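Local coordinates for 11S globulin seed storage protein (Amaranthus hypochondriacus, PDB 3QAC) that probably serves as a seed storage protein, a nutrient reservoir whose two-cupin subunits assemble into hexamers, at residues D424-I429 / E435-L440; T308-N311 / I317-H320; L19-P24 / E370-G375; L73-Q78 / N290-S295. All coordinates share one frame; numbering follows the deposited sequence.

Contact 1 (D424-I429 / E435-L440); sequences DVVSNI and EEAFGL
Helices 424-429 and 435-440 approach to 8.5 Å between the axes of the two segments, with their N-to-C directions 112° apart, and the backbones come nearest at S427 and A437, whose CA atoms are 5.0 Å apart. The small A437 methyl at the crossing is consistent with so close an approach. A437 CB meets S427 CB at 3.7 Å and V426 CG1 at 3.9 Å, so two consecutive residues of the first helix rest on one small knob. The CG1 branch of V426 stands anti to the backbone N (chi1 175°), which sends it across to the second helix; there it also reaches L440 CD2 at 3.7 Å. The V426 and L440 side chains cross obliquely, one turn further along the second helix than the alanine contact. These are two short helices, 423-430 and 434-442, joined by a brief loop in the C-terminal cupin half and set at a steep angle, their contact centred about 39 Å from the centre of the chain and reaching a second subunit. L440 packs on F224 and E436 on I230 of that neighbouring subunit, so the helix pair takes part in the subunit interface of the assembly. Of the S427 side chain it is CB that faces A437, while chi1 of 52° turns OG back along its own helix to a hydrogen bond with the I423 carbonyl.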
loop_
_atom_site.group_PDB
_atom_site.type_symbol
_atom_site.label_atom_id
_atom_site.label_comp_id
_atom_site.label_asym_id
_atom_site.label_seq_id
_atom_site.Cartn_x
_atom_site.Cartn_y
_atom_site.Cartn_z
ATOM N N ASP A 424 34.486 15.618 -13.302
ATOM C CA ASP A 424 34.334 17.053 -13.064
ATOM C C ASP A 424 33.329 17.350 -11.955
ATOM O O ASP A 424 33.520 18.273 -11.164
ATOM C CB ASP A 424 33.908 17.772 -14.345
ATOM C CG ASP A 424 35.076 18.110 -15.227
ATOM O OD1 ASP A 424 36.215 18.115 -14.707
ATOM O OD2 ASP A 424 34.858 18.373 -16.430
ATOM N N VAL A 425 32.245 16.581 -11.917
ATOM C CA VAL A 425 31.285 16.709 -10.836
ATOM C C VAL A 425 31.984 16.368 -9.529
ATOM O O VAL A 425 31.856 17.083 -8.532
ATOM C CB VAL A 425 30.056 15.803 -11.044
ATOM C CG1 VAL A 425 29.198 15.755 -9.782
ATOM C CG2 VAL A 425 29.238 16.281 -12.256
ATOM N N VAL A 426 32.753 15.288 -9.545
ATOM C CA VAL A 426 33.433 14.861 -8.333
ATOM C C VAL A 426 34.387 15.948 -7.813
ATOM O O VAL A 426 34.274 16.364 -6.666
ATOM C CB VAL A 426 34.153 13.528 -8.534
ATOM C CG1 VAL A 426 34.952 13.176 -7.322
ATOM C CG2 VAL A 426 33.148 12.442 -8.825
ATOM N N SER A 427 35.296 16.425 -8.658
ATOM C CA SER A 427 36.269 17.423 -8.218
ATOM C C SER A 427 35.562 18.708 -7.783
ATOM O O SER A 427 35.831 19.260 -6.706
ATOM C CB SER A 427 37.311 17.700 -9.309
ATOM O OG SER A 427 36.705 18.001 -10.553
ATOM N N ASN A 428 34.630 19.162 -8.609
ATOM C CA ASN A 428 33.821 20.328 -8.267
ATOM C C ASN A 428 33.023 20.229 -6.949
ATOM O O ASN A 428 33.003 21.186 -6.172
ATOM C CB ASN A 428 32.901 20.705 -9.429
ATOM C CG ASN A 428 33.444 21.865 -10.250
ATOM O OD1 ASN A 428 34.130 22.739 -9.724
ATOM N ND2 ASN A 428 33.141 21.876 -11.543
ATOM N N ILE A 429 32.365 19.096 -6.695
ATOM C CA ILE A 429 31.547 18.970 -5.485
ATOM C C ILE A 429 32.401 18.748 -4.258
ATOM O O ILE A 429 31.975 19.029 -3.139
ATOM C CB ILE A 429 30.498 17.823 -5.550
ATOM C CG1 ILE A 429 31.184 16.465 -5.734
ATOM C CG2 ILE A 429 29.462 18.088 -6.628
ATOM C CD1 ILE A 429 30.225 15.309 -5.804
ATOM N N GLU A 435 42.740 15.148 -10.494
ATOM C CA GLU A 435 43.520 13.932 -10.269
ATOM C C GLU A 435 43.272 13.355 -8.871
ATOM O O GLU A 435 43.356 12.144 -8.667
ATOM C CB GLU A 435 45.016 14.182 -10.495
ATOM C CG GLU A 435 45.867 12.917 -10.454
ATOM C CD GLU A 435 47.106 13.071 -9.592
ATOM O OE1 GLU A 435 47.512 12.077 -8.943
ATOM O OE2 GLU A 435 47.671 14.187 -9.558
ATOM N N GLU A 436 42.986 14.224 -7.908
ATOM C CA GLU A 436 42.512 13.767 -6.606
ATOM C C GLU A 436 41.157 13.104 -6.824
ATOM O O GLU A 436 40.886 12.017 -6.320
ATOM C CB GLU A 436 42.356 14.937 -5.637
ATOM C CG GLU A 436 43.653 15.629 -5.252
ATOM C CD GLU A 436 43.421 16.838 -4.355
ATOM O OE1 GLU A 436 44.030 16.897 -3.267
ATOM O OE2 GLU A 436 42.631 17.726 -4.740
ATOM N N ALA A 437 40.310 13.782 -7.589
ATOM C CA ALA A 437 39.037 13.226 -8.006
ATOM C C ALA A 437 39.208 11.834 -8.617
ATOM O O ALA A 437 38.516 10.897 -8.226
ATOM C CB ALA A 437 38.359 14.167 -8.994
ATOM N N PHE A 438 40.131 11.706 -9.571
ATOM C CA PHE A 438 40.391 10.433 -10.245
ATOM C C PHE A 438 40.628 9.315 -9.249
ATOM O O PHE A 438 39.972 8.276 -9.301
ATOM C CB PHE A 438 41.601 10.550 -11.174
ATOM C CG PHE A 438 41.781 9.369 -12.105
ATOM C CD1 PHE A 438 42.383 8.194 -11.661
ATOM C CD2 PHE A 438 41.364 9.448 -13.434
ATOM C CE1 PHE A 438 42.555 7.113 -12.520
ATOM C CE2 PHE A 438 41.533 8.376 -14.306
ATOM C CZ PHE A 438 42.133 7.205 -13.851
ATOM N N GLY A 439 41.571 9.526 -8.344
ATOM C CA GLY A 439 41.875 8.534 -7.333
ATOM C C GLY A 439 40.701 8.245 -6.417
ATOM O O GLY A 439 40.487 7.100 -5.992
ATOM N N LEU A 440 39.943 9.291 -6.096
ATOM C CA LEU A 440 38.718 9.103 -5.340
ATOM C C LEU A 440 37.821 8.131 -6.105
ATOM O O LEU A 440 37.214 7.239 -5.513
ATOM C CB LEU A 440 38.005 10.437 -5.129
ATOM C CG LEU A 440 36.712 10.373 -4.315
ATOM C CD1 LEU A 440 36.963 9.657 -3.001
ATOM C CD2 LEU A 440 36.155 11.775 -4.079
#

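Contact 2 (T308-N311 / I317-H320); sequences TTVN and ILRH
The carbonyl group of N311 is the flat element of this contact, and L318 lies over one of its faces. L318 CD1 stands 3.4 Å from N311 O, well out of the carbonyl plane, while L318 CB sits above the carbonyl carbon of N311 at 4.1 Å. Both atoms are on the same side of that plane, so the leucine is laid along the group and does not approach it end on. The side-chain amide of N311 belongs to a different neighbourhood: its CB points away from the helix, and OD1 takes a hydrogen bond from F313 N in the connecting loop. From N311 the leucine runs on to V310, where CD1 meets V310 CG1 at 3.6 Å and the two side chains cross at about a right angle. A chi1 of -63° sets L318 CG anti to its own carbonyl carbon, and the extended second torsion carries CD1 out to the end of the strand. Despite this, the backbones keep apart, the nearest CA atoms, those of N311 and L318, being 6.2 Å from each other. Strand 138-142 lies next to the same apolar patch, with I139 against V310 and A141 against L318. The arrangement is a strand-loop-helix connection of the C-terminal cupin jelly-roll barrel: a short helix sits beyond the end of strand 305-310 and sends L318 back to it, before the chain returns as the antiparallel strand 324-330, here at the junction with the N-terminal cupin.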
loop_
_atom_site.group_PDB
_atom_site.type_symbol
_atom_site.label_atom_id
_atom_site.label_comp_id
_atom_site.label_asym_id
_atom_site.label_seq_id
_atom_site.Cartn_x
_atom_site.Cartn_y
_atom_site.Cartn_z
ATOM N N THR A 308 25.005 -12.468 -1.031
ATOM C CA THR A 308 24.067 -13.317 -1.746
ATOM C C THR A 308 22.667 -12.815 -1.496
ATOM O O THR A 308 22.236 -12.732 -0.347
ATOM C CB THR A 308 24.173 -14.774 -1.283
ATOM O OG1 THR A 308 25.473 -15.272 -1.594
ATOM C CG2 THR A 308 23.140 -15.632 -1.976
ATOM N N THR A 309 21.963 -12.454 -2.564
ATOM C CA THR A 309 20.645 -11.854 -2.403
ATOM C C THR A 309 19.519 -12.839 -2.646
ATOM O O THR A 309 19.606 -13.700 -3.511
ATOM C CB THR A 309 20.440 -10.628 -3.305
ATOM O OG1 THR A 309 20.358 -11.050 -4.671
ATOM C CG2 THR A 309 21.583 -9.659 -3.151
ATOM N N VAL A 310 18.473 -12.724 -1.838
ATOM C CA VAL A 310 17.223 -13.403 -2.112
ATOM C C VAL A 310 16.197 -12.333 -2.420
ATOM O O VAL A 310 15.869 -11.497 -1.562
ATOM C CB VAL A 310 16.724 -14.181 -0.909
ATOM C CG1 VAL A 310 15.556 -15.068 -1.321
ATOM C CG2 VAL A 310 17.838 -14.996 -0.332
ATOM N N ASN A 311 15.714 -12.356 -3.653
ATOM C CA ASN A 311 14.650 -11.468 -4.084
ATOM C C ASN A 311 13.650 -12.218 -4.955
ATOM O O ASN A 311 13.541 -13.429 -4.871
ATOM C CB ASN A 311 15.211 -10.241 -4.795
ATOM C CG ASN A 311 16.018 -10.594 -6.043
ATOM O OD1 ASN A 311 15.880 -11.678 -6.609
ATOM N ND2 ASN A 311 16.862 -9.664 -6.475
ATOM N N ILE A 317 7.980 -16.064 -4.901
ATOM C CA ILE A 317 6.956 -15.752 -3.912
ATOM C C ILE A 317 7.214 -14.359 -3.302
ATOM O O ILE A 317 6.283 -13.656 -2.921
ATOM C CB ILE A 317 6.879 -16.855 -2.826
ATOM C CG1 ILE A 317 5.679 -16.656 -1.910
ATOM C CG2 ILE A 317 8.150 -16.900 -2.002
ATOM C CD1 ILE A 317 4.368 -16.563 -2.625
ATOM N N LEU A 318 8.473 -13.937 -3.253
ATOM C CA LEU A 318 8.783 -12.649 -2.660
ATOM C C LEU A 318 8.127 -11.524 -3.438
ATOM O O LEU A 318 8.086 -10.381 -2.975
ATOM C CB LEU A 318 10.291 -12.426 -2.585
ATOM C CG LEU A 318 10.985 -13.443 -1.691
ATOM C CD1 LEU A 318 12.483 -13.178 -1.637
ATOM C CD2 LEU A 318 10.351 -13.397 -0.316
ATOM N N ARG A 319 7.643 -11.834 -4.638
ATOM C CA ARG A 319 6.881 -10.858 -5.395
ATOM C C ARG A 319 5.627 -10.554 -4.576
ATOM O O ARG A 319 5.145 -9.429 -4.541
ATOM C CB ARG A 319 6.515 -11.415 -6.778
ATOM C CG ARG A 319 6.276 -10.371 -7.876
ATOM C CD ARG A 319 7.141 -10.665 -9.125
ATOM N NE ARG A 319 7.373 -12.103 -9.291
ATOM C CZ ARG A 319 8.433 -12.650 -9.889
ATOM N NH1 ARG A 319 8.528 -13.970 -9.957
ATOM N NH2 ARG A 319 9.403 -11.897 -10.405
ATOM N N HIS A 320 5.109 -11.564 -3.898
ATOM C CA HIS A 320 3.906 -11.369 -3.101
ATOM C C HIS A 320 4.171 -10.756 -1.722
ATOM O O HIS A 320 3.438 -9.869 -1.284
ATOM C CB HIS A 320 3.090 -12.657 -2.991
ATOM C CG HIS A 320 2.067 -12.796 -4.072
ATOM N ND1 HIS A 320 0.835 -12.176 -4.013
ATOM C CD2 HIS A 320 2.109 -13.449 -5.259
ATOM C CE1 HIS A 320 0.153 -12.460 -5.111
ATOM N NE2 HIS A 320 0.902 -13.231 -5.881
#

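Contact 3 (L19-P24 / E370-G375); sequences LTALEP and EELSRG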
loop_
_atom_site.group_PDB
_atom_site.type_symbol
_atom_site.label_atom_id
_atom_site.label_comp_id
_atom_site.label_asym_id
_atom_site.label_seq_id
_atom_site.Cartn_x
_atom_site.Cartn_y
_atom_site.Cartn_z
ATOM N N LEU A 19 20.937 4.353 17.191
ATOM C CA LEU A 19 20.558 2.968 17.002
ATOM C C LEU A 19 21.366 2.170 17.987
ATOM O O LEU A 19 22.371 2.636 18.518
ATOM C CB LEU A 19 20.849 2.484 15.596
ATOM C CG LEU A 19 20.129 3.168 14.441
ATOM C CD1 LEU A 19 20.781 2.757 13.110
ATOM C CD2 LEU A 19 18.638 2.862 14.462
ATOM N N THR A 20 20.912 0.958 18.233
ATOM C CA THR A 20 21.516 0.145 19.251
ATOM C C THR A 20 21.705 -1.259 18.709
ATOM O O THR A 20 20.935 -1.716 17.862
ATOM C CB THR A 20 20.638 0.166 20.514
ATOM O OG1 THR A 20 21.209 1.081 21.459
ATOM C CG2 THR A 20 20.524 -1.206 21.130
ATOM N N ALA A 21 22.764 -1.923 19.149
ATOM C CA ALA A 21 22.888 -3.344 18.914
ATOM C C ALA A 21 21.810 -3.976 19.777
ATOM O O ALA A 21 21.858 -3.890 20.999
ATOM C CB ALA A 21 24.259 -3.829 19.313
ATOM N N LEU A 22 20.821 -4.576 19.133
ATOM C CA LEU A 22 19.661 -5.119 19.825
ATOM C C LEU A 22 19.718 -6.623 20.032
ATOM O O LEU A 22 20.100 -7.396 19.150
ATOM C CB LEU A 22 18.375 -4.748 19.089
ATOM C CG LEU A 22 18.109 -3.246 19.009
ATOM C CD1 LEU A 22 17.028 -2.910 17.980
ATOM C CD2 LEU A 22 17.760 -2.678 20.419
ATOM N N GLU A 23 19.312 -7.028 21.226
ATOM C CA GLU A 23 19.231 -8.426 21.569
ATOM C C GLU A 23 17.842 -8.699 22.107
ATOM O O GLU A 23 17.103 -7.762 22.423
ATOM C CB GLU A 23 20.304 -8.770 22.587
ATOM C CG GLU A 23 21.670 -8.284 22.157
ATOM C CD GLU A 23 22.747 -8.662 23.153
ATOM O OE1 GLU A 23 22.618 -9.727 23.788
ATOM O OE2 GLU A 23 23.718 -7.895 23.301
ATOM N N PRO A 24 17.454 -9.981 22.142
ATOM C CA PRO A 24 16.123 -10.333 22.634
ATOM C C PRO A 24 15.938 -9.741 24.022
ATOM O O PRO A 24 16.893 -9.733 24.795
ATOM C CB PRO A 24 16.167 -11.864 22.728
ATOM C CG PRO A 24 17.257 -12.282 21.827
ATOM C CD PRO A 24 18.261 -11.162 21.818
ATOM N N GLU A 370 29.402 0.915 16.714
ATOM C CA GLU A 370 29.585 -0.103 17.728
ATOM C C GLU A 370 29.963 -1.367 16.978
ATOM O O GLU A 370 29.875 -1.406 15.745
ATOM C CB GLU A 370 28.262 -0.330 18.465
ATOM C CG GLU A 370 28.384 -0.560 19.983
ATOM C CD GLU A 370 27.237 -1.402 20.550
ATOM O OE1 GLU A 370 26.140 -0.833 20.812
ATOM O OE2 GLU A 370 27.438 -2.637 20.726
ATOM N N GLU A 371 30.356 -2.401 17.718
ATOM C CA GLU A 371 30.662 -3.697 17.127
ATOM C C GLU A 371 29.480 -4.638 17.276
ATOM O O GLU A 371 28.941 -4.792 18.372
ATOM C CB GLU A 371 31.863 -4.333 17.819
ATOM C CG GLU A 371 33.168 -3.591 17.638
ATOM C CD GLU A 371 34.242 -4.072 18.613
ATOM O OE1 GLU A 371 34.081 -5.184 19.178
ATOM O OE2 GLU A 371 35.238 -3.334 18.816
ATOM N N LEU A 372 29.087 -5.279 16.182
ATOM C CA LEU A 372 28.030 -6.280 16.243
ATOM C C LEU A 372 28.668 -7.640 16.299
ATOM O O LEU A 372 29.659 -7.889 15.603
ATOM C CB LEU A 372 27.181 -6.243 14.983
ATOM C CG LEU A 372 25.824 -5.571 14.826
ATOM C CD1 LEU A 372 25.088 -6.352 13.715
ATOM C CD2 LEU A 372 25.032 -5.553 16.100
ATOM N N SER A 373 28.094 -8.531 17.096
ATOM C CA SER A 373 28.552 -9.923 17.126
ATOM C C SER A 373 27.379 -10.875 17.191
ATOM O O SER A 373 26.219 -10.453 17.124
ATOM C CB SER A 373 29.501 -10.173 18.302
ATOM O OG SER A 373 29.026 -9.554 19.487
ATOM N N ARG A 374 27.688 -12.156 17.335
ATOM C CA ARG A 374 26.693 -13.220 17.255
ATOM C C ARG A 374 25.390 -12.816 17.933
ATOM O O ARG A 374 25.387 -12.387 19.082
ATOM C CB ARG A 374 27.252 -14.522 17.868
ATOM C CG ARG A 374 26.252 -15.698 18.019
ATOM C CD ARG A 374 25.007 -15.530 17.123
ATOM N NE ARG A 374 23.874 -16.429 17.392
ATOM C CZ ARG A 374 23.191 -16.530 18.539
ATOM N NH1 ARG A 374 23.530 -15.825 19.617
ATOM N NH2 ARG A 374 22.164 -17.379 18.614
ATOM N N GLY A 375 24.288 -12.945 17.201
ATOM C CA GLY A 375 22.966 -12.908 17.790
ATOM C C GLY A 375 22.435 -11.515 18.005
ATOM O O GLY A 375 21.317 -11.351 18.479
#
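The tight part of this contact is the methyl of A21, lodged between L372 and E370 of the strand. A21 CB lies 3.7 Å from L372 CD2, an apolar touch made by the end of a leucine whose CA-CB bond does not itself point at the loop. On its other flank the methyl fronts the carboxylate of E370, 3.7 Å from E370 OE2 and 3.8 Å from E370 OE1; it is nearly equidistant from the two oxygens and tilted out of their plane. E370 is exposed and A21 itself partly so, consistent with this being the more open side, while L372 is buried.

Further along, the fit slackens. L22 O and G375 O, two acceptors, stay 4.2 Å apart, each bonded to other residues: L22 O to W38 NE1 and G375 O, weakly, to R54 NH2. E23 bends to Q376 NE2, its OE2 remaining 6.9 Å from E370 OE2. G375 turns the chain here with a phi of 83°. This is an interdomain contact of a bicupin subunit: here the peptide ahead of strand 26-30 pairs with the C-terminal cupin, through backbone bonds of L19 with V367 and L22 with L377.

Contact 4 (L73-Q78 / N290-S295); sequences LIYIEQ and NVDDPS
Strand 73-78 and loop 290-295 stay well apart in their backbones: the closest CA pair, Y75 and N290, is separated by 9.0 Å, and side chains bridge the gap. The strand ends in a classic beta bulge, E77 and Q78 both facing V159. The loop opens with a type I turn from N290 to D293 whose backbone bond is weak, but N290 OD1 adds an Asx turn, accepting from D292 N at 2.9 Å with an N-H...O angle of 141°. A second Asx turn follows, in which D293 OD1 receives S295 N at 3.0 Å and S295 OG at 2.7 Å, both from the same face of the carboxylate. Across the gap, Y75 does the reaching. With CG anti to the backbone N (chi1 175°), its ring extends toward the loop and CE1 meets V291 CG2 at 3.8 Å, the methyl approaching obliquely. The phenol oxygen ends 4.2 Å from D292 OD2, without a bond between them; K327 NZ joins the two residues instead, hydrogen-bonded to Y75 OH and in a salt bridge with D292 OD1. Such a charge next to the hydroxyl probably polarises it. V398 and F400 of strand 394-401 also touch the Y75 side chain, and I139 touches both Y75 and V291. This is a domain junction of a bicupin: the loop leaves edge strand 288-290 of the N-terminal sheet and leads to strand 299-301 of the C-terminal one.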
loop_
_atom_site.group_PDB
_atom_site.type_symbol
_atom_site.label_atom_id
_atom_site.label_comp_id
_atom_site.label_asym_id
_atom_site.label_seq_id
_atom_site.Cartn_x
_atom_site.Cartn_y
_atom_site.Cartn_z
ATOM N N LEU A 73 9.961 -13.777 6.968
ATOM C CA LEU A 73 11.160 -14.155 6.282
ATOM C C LEU A 73 11.959 -14.887 7.326
ATOM O O LEU A 73 12.268 -14.329 8.383
ATOM C CB LEU A 73 11.907 -12.905 5.844
ATOM C CG LEU A 73 12.457 -12.928 4.429
ATOM C CD1 LEU A 73 11.362 -13.364 3.467
ATOM C CD2 LEU A 73 12.974 -11.554 4.069
ATOM N N ILE A 74 12.288 -16.136 7.037
ATOM C CA ILE A 74 12.956 -16.996 7.993
ATOM C C ILE A 74 14.349 -17.390 7.501
ATOM O O ILE A 74 14.522 -17.844 6.375
ATOM C CB ILE A 74 12.136 -18.255 8.214
ATOM C CG1 ILE A 74 10.699 -17.872 8.595
ATOM C CG2 ILE A 74 12.782 -19.110 9.271
ATOM C CD1 ILE A 74 9.670 -18.946 8.418
ATOM N N TYR A 75 15.351 -17.193 8.343
ATOM C CA TYR A 75 16.669 -17.710 8.050
ATOM C C TYR A 75 16.984 -18.819 9.040
ATOM O O TYR A 75 16.841 -18.646 10.253
ATOM C CB TYR A 75 17.718 -16.612 8.118
ATOM C CG TYR A 75 19.131 -17.110 7.939
ATOM C CD1 TYR A 75 19.598 -17.485 6.692
ATOM C CD2 TYR A 75 20.004 -17.178 9.011
ATOM C CE1 TYR A 75 20.881 -17.935 6.517
ATOM C CE2 TYR A 75 21.298 -17.623 8.846
ATOM C CZ TYR A 75 21.730 -18.000 7.601
ATOM O OH TYR A 75 23.014 -18.443 7.425
ATOM N N ILE A 76 17.379 -19.963 8.503
ATOM C CA ILE A 76 17.776 -21.101 9.312
ATOM C C ILE A 76 19.236 -20.886 9.646
ATOM O O ILE A 76 20.113 -21.079 8.804
ATOM C CB ILE A 76 17.595 -22.421 8.549
ATOM C CG1 ILE A 76 16.120 -22.620 8.181
ATOM C CG2 ILE A 76 18.106 -23.585 9.354
ATOM C CD1 ILE A 76 15.145 -22.364 9.320
ATOM N N GLU A 77 19.493 -20.450 10.873
ATOM C CA GLU A 77 20.833 -20.072 11.268
ATOM C C GLU A 77 21.641 -21.327 11.493
ATOM O O GLU A 77 22.846 -21.371 11.239
ATOM C CB GLU A 77 20.791 -19.272 12.571
ATOM C CG GLU A 77 22.146 -18.764 12.993
ATOM C CD GLU A 77 22.186 -18.301 14.433
ATOM O OE1 GLU A 77 22.926 -18.924 15.229
ATOM O OE2 GLU A 77 21.481 -17.324 14.768
ATOM N N GLN A 78 20.957 -22.354 11.978
ATOM C CA GLN A 78 21.636 -23.549 12.427
ATOM C C GLN A 78 20.712 -24.727 12.323
ATOM O O GLN A 78 19.513 -24.610 12.549
ATOM C CB GLN A 78 22.045 -23.376 13.888
ATOM C CG GLN A 78 23.024 -24.429 14.406
ATOM C CD GLN A 78 23.385 -24.213 15.875
ATOM O OE1 GLN A 78 22.606 -24.555 16.767
ATOM N NE2 GLN A 78 24.564 -23.643 16.130
ATOM N N ASN A 290 18.777 -21.376 -0.437
ATOM C CA ASN A 290 19.887 -21.445 0.485
ATOM C C ASN A 290 20.964 -20.442 0.085
ATOM O O ASN A 290 21.520 -20.515 -1.012
ATOM C CB ASN A 290 20.440 -22.855 0.528
ATOM C CG ASN A 290 21.296 -23.087 1.724
ATOM O OD1 ASN A 290 22.381 -22.527 1.823
ATOM N ND2 ASN A 290 20.820 -23.907 2.658
ATOM N N VAL A 291 21.235 -19.482 0.963
ATOM C CA VAL A 291 22.170 -18.409 0.638
ATOM C C VAL A 291 23.600 -18.820 0.950
ATOM O O VAL A 291 24.535 -18.053 0.737
ATOM C CB VAL A 291 21.836 -17.094 1.376
ATOM C CG1 VAL A 291 20.578 -16.484 0.803
ATOM C CG2 VAL A 291 21.684 -17.352 2.845
ATOM N N ASP A 292 23.769 -20.036 1.456
ATOM C CA ASP A 292 25.113 -20.568 1.661
ATOM C C ASP A 292 25.682 -21.198 0.384
ATOM O O ASP A 292 26.813 -21.685 0.360
ATOM C CB ASP A 292 25.126 -21.547 2.828
ATOM C CG ASP A 292 25.194 -20.837 4.154
ATOM O OD1 ASP A 292 25.529 -19.630 4.116
ATOM O OD2 ASP A 292 24.944 -21.471 5.213
ATOM N N ASP A 293 24.895 -21.157 -0.683
ATOM C CA ASP A 293 25.310 -21.732 -1.948
ATOM C C ASP A 293 26.219 -20.739 -2.661
ATOM O O ASP A 293 25.744 -19.795 -3.291
ATOM C CB ASP A 293 24.077 -22.058 -2.785
ATOM C CG ASP A 293 24.418 -22.680 -4.135
ATOM O OD1 ASP A 293 25.557 -22.494 -4.630
ATOM O OD2 ASP A 293 23.529 -23.350 -4.711
ATOM N N PRO A 294 27.536 -20.970 -2.593
ATOM C CA PRO A 294 28.485 -19.966 -3.082
ATOM C C PRO A 294 28.319 -19.636 -4.566
ATOM O O PRO A 294 28.720 -18.540 -4.971
ATOM C CB PRO A 294 29.855 -20.606 -2.806
ATOM C CG PRO A 294 29.589 -21.705 -1.815
ATOM C CD PRO A 294 28.216 -22.196 -2.153
ATOM N N SER A 295 27.750 -20.540 -5.361
ATOM C CA SER A 295 27.523 -20.231 -6.775
ATOM C C SER A 295 26.450 -19.163 -6.963
ATOM O O SER A 295 26.388 -18.517 -8.014
ATOM C CB SER A 295 27.116 -21.476 -7.557
ATOM O OG SER A 295 25.775 -21.827 -7.286
#

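Contacts 2 and 4 form one continuous patch, with centres 13 Å apart: V310 CG2 meets V291 CG1 at 3.3 Å, and L318 CD2 meets L73 CD1 at 3.9 Å. Contact 3 joins contact 4 through a long, weak ion pair, R374 NE to E77 OE1 at 3.4 Å; the centres of contacts 3 and 4 are about 20 Å apart. Contacts 2 and 3 lie on opposite sides of the chain's centre, the centres of the two contacts about 25 Å apart. Contacts 3 and 4 each pair a segment of one cupin with one of the other; contact 2 lies within the C-terminal cupin and touches contact 4. Contact 1 stands apart, its centre 36 to 40 Å from those of the others, and meets a second subunit.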